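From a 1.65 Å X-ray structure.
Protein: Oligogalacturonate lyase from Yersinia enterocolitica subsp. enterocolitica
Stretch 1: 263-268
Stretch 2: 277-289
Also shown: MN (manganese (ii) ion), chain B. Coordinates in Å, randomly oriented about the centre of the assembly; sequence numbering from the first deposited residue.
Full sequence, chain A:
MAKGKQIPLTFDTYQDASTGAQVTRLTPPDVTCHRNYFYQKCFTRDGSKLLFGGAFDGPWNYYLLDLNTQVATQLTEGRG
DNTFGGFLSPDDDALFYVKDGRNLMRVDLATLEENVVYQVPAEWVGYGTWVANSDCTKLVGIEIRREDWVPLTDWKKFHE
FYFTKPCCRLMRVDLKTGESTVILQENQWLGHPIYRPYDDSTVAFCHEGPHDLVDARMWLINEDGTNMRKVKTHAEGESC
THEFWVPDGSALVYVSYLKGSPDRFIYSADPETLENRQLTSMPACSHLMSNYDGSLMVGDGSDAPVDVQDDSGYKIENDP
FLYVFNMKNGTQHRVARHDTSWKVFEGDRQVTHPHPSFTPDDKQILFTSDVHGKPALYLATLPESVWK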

# COMPACT_ATOMS: atom_id res chain seq x y z
N ASP A 263 -6.19 14.06 -18.71
CA ASP A 263 -7.31 13.79 -17.79
C ASP A 263 -7.26 12.36 -17.27
O ASP A 263 -7.00 11.43 -18.02
CB ASP A 263 -8.66 14.06 -18.45
CG ASP A 263 -8.89 15.53 -18.73
OD1 ASP A 263 -8.22 16.37 -18.08
OD2 ASP A 263 -9.74 15.83 -19.60
N ARG A 264 -7.47 12.22 -15.97
CA ARG A 264 -7.50 10.93 -15.30
C ARG A 264 -8.91 10.66 -14.83
O ARG A 264 -9.63 11.59 -14.46
CB ARG A 264 -6.57 10.95 -14.08
CG ARG A 264 -5.20 10.32 -14.30
CD ARG A 264 -4.32 11.12 -15.20
NE ARG A 264 -2.93 10.63 -15.14
CZ ARG A 264 -2.02 10.87 -16.09
NH1 ARG A 264 -0.79 10.40 -15.97
NH2 ARG A 264 -2.34 11.58 -17.17
N PHE A 265 -9.29 9.37 -14.80
CA PHE A 265 -10.63 8.95 -14.38
C PHE A 265 -10.58 7.76 -13.43
O PHE A 265 -9.79 6.84 -13.62
CB PHE A 265 -11.47 8.58 -15.62
CG PHE A 265 -11.73 9.75 -16.52
CD1 PHE A 265 -12.84 10.55 -16.32
CD2 PHE A 265 -10.84 10.06 -17.55
CE1 PHE A 265 -13.07 11.67 -17.14
CE2 PHE A 265 -11.07 11.16 -18.38
CZ PHE A 265 -12.19 11.95 -18.17
N ILE A 266 -11.41 7.81 -12.39
CA ILE A 266 -11.61 6.65 -11.51
C ILE A 266 -12.67 5.72 -12.11
O ILE A 266 -13.76 6.19 -12.51
CB ILE A 266 -12.06 7.06 -10.08
CG1 ILE A 266 -11.07 8.06 -9.45
CG2 ILE A 266 -12.24 5.85 -9.19
CD1 ILE A 266 -11.56 8.66 -8.13
N TYR A 267 -12.34 4.44 -12.17
CA TYR A 267 -13.23 3.40 -12.71
C TYR A 267 -13.44 2.33 -11.66
O TYR A 267 -12.63 2.17 -10.74
CB TYR A 267 -12.58 2.73 -13.92
CG TYR A 267 -12.86 3.39 -15.26
CD1 TYR A 267 -13.75 2.81 -16.17
CD2 TYR A 267 -12.26 4.59 -15.60
CE1 TYR A 267 -14.00 3.41 -17.41
CE2 TYR A 267 -12.51 5.20 -16.84
CZ TYR A 267 -13.38 4.60 -17.72
OH TYR A 267 -13.64 5.22 -18.93
N SER A 268 -14.55 1.61 -11.78
CA SER A 268 -14.83 0.47 -10.92
C SER A 268 -15.10 -0.71 -11.82
O SER A 268 -15.67 -0.53 -12.90
CB SER A 268 -16.09 0.77 -10.11
OG SER A 268 -16.10 -0.02 -8.95
MN MN B . 3.94 4.67 -3.67
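Stretch 2 277-289: RQLTSMPACSHLM

Stretch 2 enters in a strand that began earlier in the chain, and lies antiparallel beside the strand of stretch 1. The angle between their N-to-C directions is 155°, and the axes approach to 4.4 Å. S268 and R277 form a hydrogen-bonded pair: S268 N to R277 O is 2.9 Å and R277 N to S268 O is 2.8 Å. I266 N donates to T280 O at 2.8 Å. A bulge lies between I266 and Y267, where the register shifts by one. There I266 O accepts from L279 N at 2.7 Å and weakly from T280 N at 3.5 Å. L279 has phi/psi of -94/-48, far from the extended values of its neighbours. Its CA-to-CB bond points toward stretch 1. With chi1 m and chi2 t, its CD1 lies 3.8 Å from S268 CB and 4.1 Å from I266 CG2.

I266, T280 and M282 have side chains on one face of the sheet. I266 adopts m, t and is the most covered residue of the contact. This rotamer sets I266 CD1 3.8 Å from T280 CG2. I266 CG1 lies 3.7 Å from M282 SD and 3.9 Å from L288 CD2. M282 has chi1 p and chi2 t, and this extended reach puts its SD against I266; chi3 m then only turns CE.

F265, Y267, Q278 and S281 share the other face. Q278 is extended, t, t, and runs along both rings. Its CB sits over the face of Y267, 3.8 Å from the ring centroid. Its OE1 lies over one face of F265 and 3.1 Å from Y267 OH. The F265 ring also meets S281, with CE1 3.7 Å from S281 CB.

R264 has an off-well chi1 of -100°. A water accepts from R264 NE at 3.0 Å and donates to C285 O at 3.1 Å, linking R264 to the C285 carbonyl. Beyond the corner at S286, H287 (chi1 m) binds manganese through NE2 at 2.1 Å.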

# COMPACT_ATOMS: atom_id res chain seq x y z
N ARG A 277 -17.03 0.53 -15.11
CA ARG A 277 -17.78 1.79 -15.17
C ARG A 277 -16.92 2.98 -14.75
O ARG A 277 -16.18 2.90 -13.76
CB ARG A 277 -19.01 1.70 -14.26
CG ARG A 277 -20.08 0.77 -14.82
CD ARG A 277 -21.41 1.07 -14.15
NE ARG A 277 -21.78 0.03 -13.20
CZ ARG A 277 -22.93 -0.64 -13.25
NH1 ARG A 277 -23.83 -0.38 -14.20
NH2 ARG A 277 -23.19 -1.58 -12.36
N GLN A 278 -17.03 4.07 -15.50
CA GLN A 278 -16.36 5.32 -15.17
C GLN A 278 -17.13 6.03 -14.06
O GLN A 278 -18.33 6.31 -14.21
CB GLN A 278 -16.26 6.23 -16.40
CG GLN A 278 -15.50 7.51 -16.16
CD GLN A 278 -15.43 8.38 -17.40
OE1 GLN A 278 -14.82 8.02 -18.40
NE2 GLN A 278 -16.04 9.55 -17.32
N LEU A 279 -16.46 6.32 -12.96
CA LEU A 279 -17.12 6.93 -11.82
C LEU A 279 -17.01 8.45 -11.83
O LEU A 279 -18.01 9.15 -11.63
CB LEU A 279 -16.58 6.34 -10.50
CG LEU A 279 -16.66 4.82 -10.37
CD1 LEU A 279 -16.11 4.37 -9.01
CD2 LEU A 279 -18.11 4.30 -10.57
N THR A 280 -15.79 8.96 -12.04
CA THR A 280 -15.54 10.41 -11.96
C THR A 280 -14.16 10.75 -12.52
O THR A 280 -13.30 9.88 -12.67
CB THR A 280 -15.68 10.95 -10.51
OG1 THR A 280 -15.58 12.38 -10.53
CG2 THR A 280 -14.59 10.38 -9.57
N SER A 281 -13.97 12.02 -12.85
CA SER A 281 -12.66 12.50 -13.25
C SER A 281 -11.90 12.82 -11.97
O SER A 281 -12.51 12.96 -10.90
CB SER A 281 -12.81 13.75 -14.12
OG SER A 281 -13.50 14.75 -13.40
N MET A 282 -10.57 12.91 -12.04
CA MET A 282 -9.77 13.26 -10.87
C MET A 282 -8.53 14.05 -11.31
O MET A 282 -8.09 13.91 -12.45
CB MET A 282 -9.34 11.99 -10.13
CG MET A 282 -8.41 11.11 -10.95
SD MET A 282 -7.83 9.62 -10.12
CE MET A 282 -7.18 10.22 -8.56
N PRO A 283 -7.95 14.85 -10.41
CA PRO A 283 -6.62 15.38 -10.70
C PRO A 283 -5.61 14.23 -10.72
O PRO A 283 -5.85 13.17 -10.12
CB PRO A 283 -6.31 16.30 -9.50
CG PRO A 283 -7.49 16.34 -8.67
CD PRO A 283 -8.39 15.19 -9.04
N ALA A 284 -4.49 14.45 -11.40
CA ALA A 284 -3.43 13.45 -11.45
C ALA A 284 -2.89 13.21 -10.04
O ALA A 284 -2.34 14.13 -9.42
CB ALA A 284 -2.30 13.92 -12.36
N CYS A 285 -3.06 11.98 -9.56
CA CYS A 285 -2.56 11.57 -8.25
C CYS A 285 -1.65 10.35 -8.39
O CYS A 285 -1.72 9.62 -9.38
CB CYS A 285 -3.74 11.23 -7.33
SG CYS A 285 -4.73 12.66 -6.83
N SER A 286 -0.80 10.13 -7.39
CA SER A 286 0.20 9.07 -7.46
C SER A 286 -0.32 7.74 -6.92
O SER A 286 0.25 6.70 -7.20
CB SER A 286 1.46 9.50 -6.71
OG SER A 286 2.13 10.51 -7.48
N HIS A 287 -1.38 7.82 -6.12
CA HIS A 287 -2.01 6.66 -5.48
C HIS A 287 -3.50 6.95 -5.32
O HIS A 287 -3.94 8.11 -5.45
CB HIS A 287 -1.39 6.39 -4.12
CG HIS A 287 0.10 6.31 -4.14
ND1 HIS A 287 0.90 7.41 -3.94
CD2 HIS A 287 0.93 5.27 -4.38
CE1 HIS A 287 2.17 7.05 -4.04
NE2 HIS A 287 2.21 5.76 -4.31
N LEU A 288 -4.27 5.89 -5.10
CA LEU A 288 -5.69 6.02 -4.79
C LEU A 288 -6.08 4.98 -3.74
O LEU A 288 -5.60 3.83 -3.77
CB LEU A 288 -6.53 5.83 -6.06
CG LEU A 288 -8.02 6.18 -6.00
CD1 LEU A 288 -8.26 7.66 -5.62
CD2 LEU A 288 -8.66 5.86 -7.35
N MET A 289 -6.93 5.38 -2.80
CA MET A 289 -7.41 4.47 -1.77
C MET A 289 -8.82 4.87 -1.35
O MET A 289 -9.22 6.03 -1.51
CB MET A 289 -6.44 4.50 -0.56
CG MET A 289 -6.70 3.47 0.53
SD MET A 289 -7.08 1.82 -0.10
CE MET A 289 -7.48 0.98 1.44
O HOH W 1 -2.32 9.57 -12.44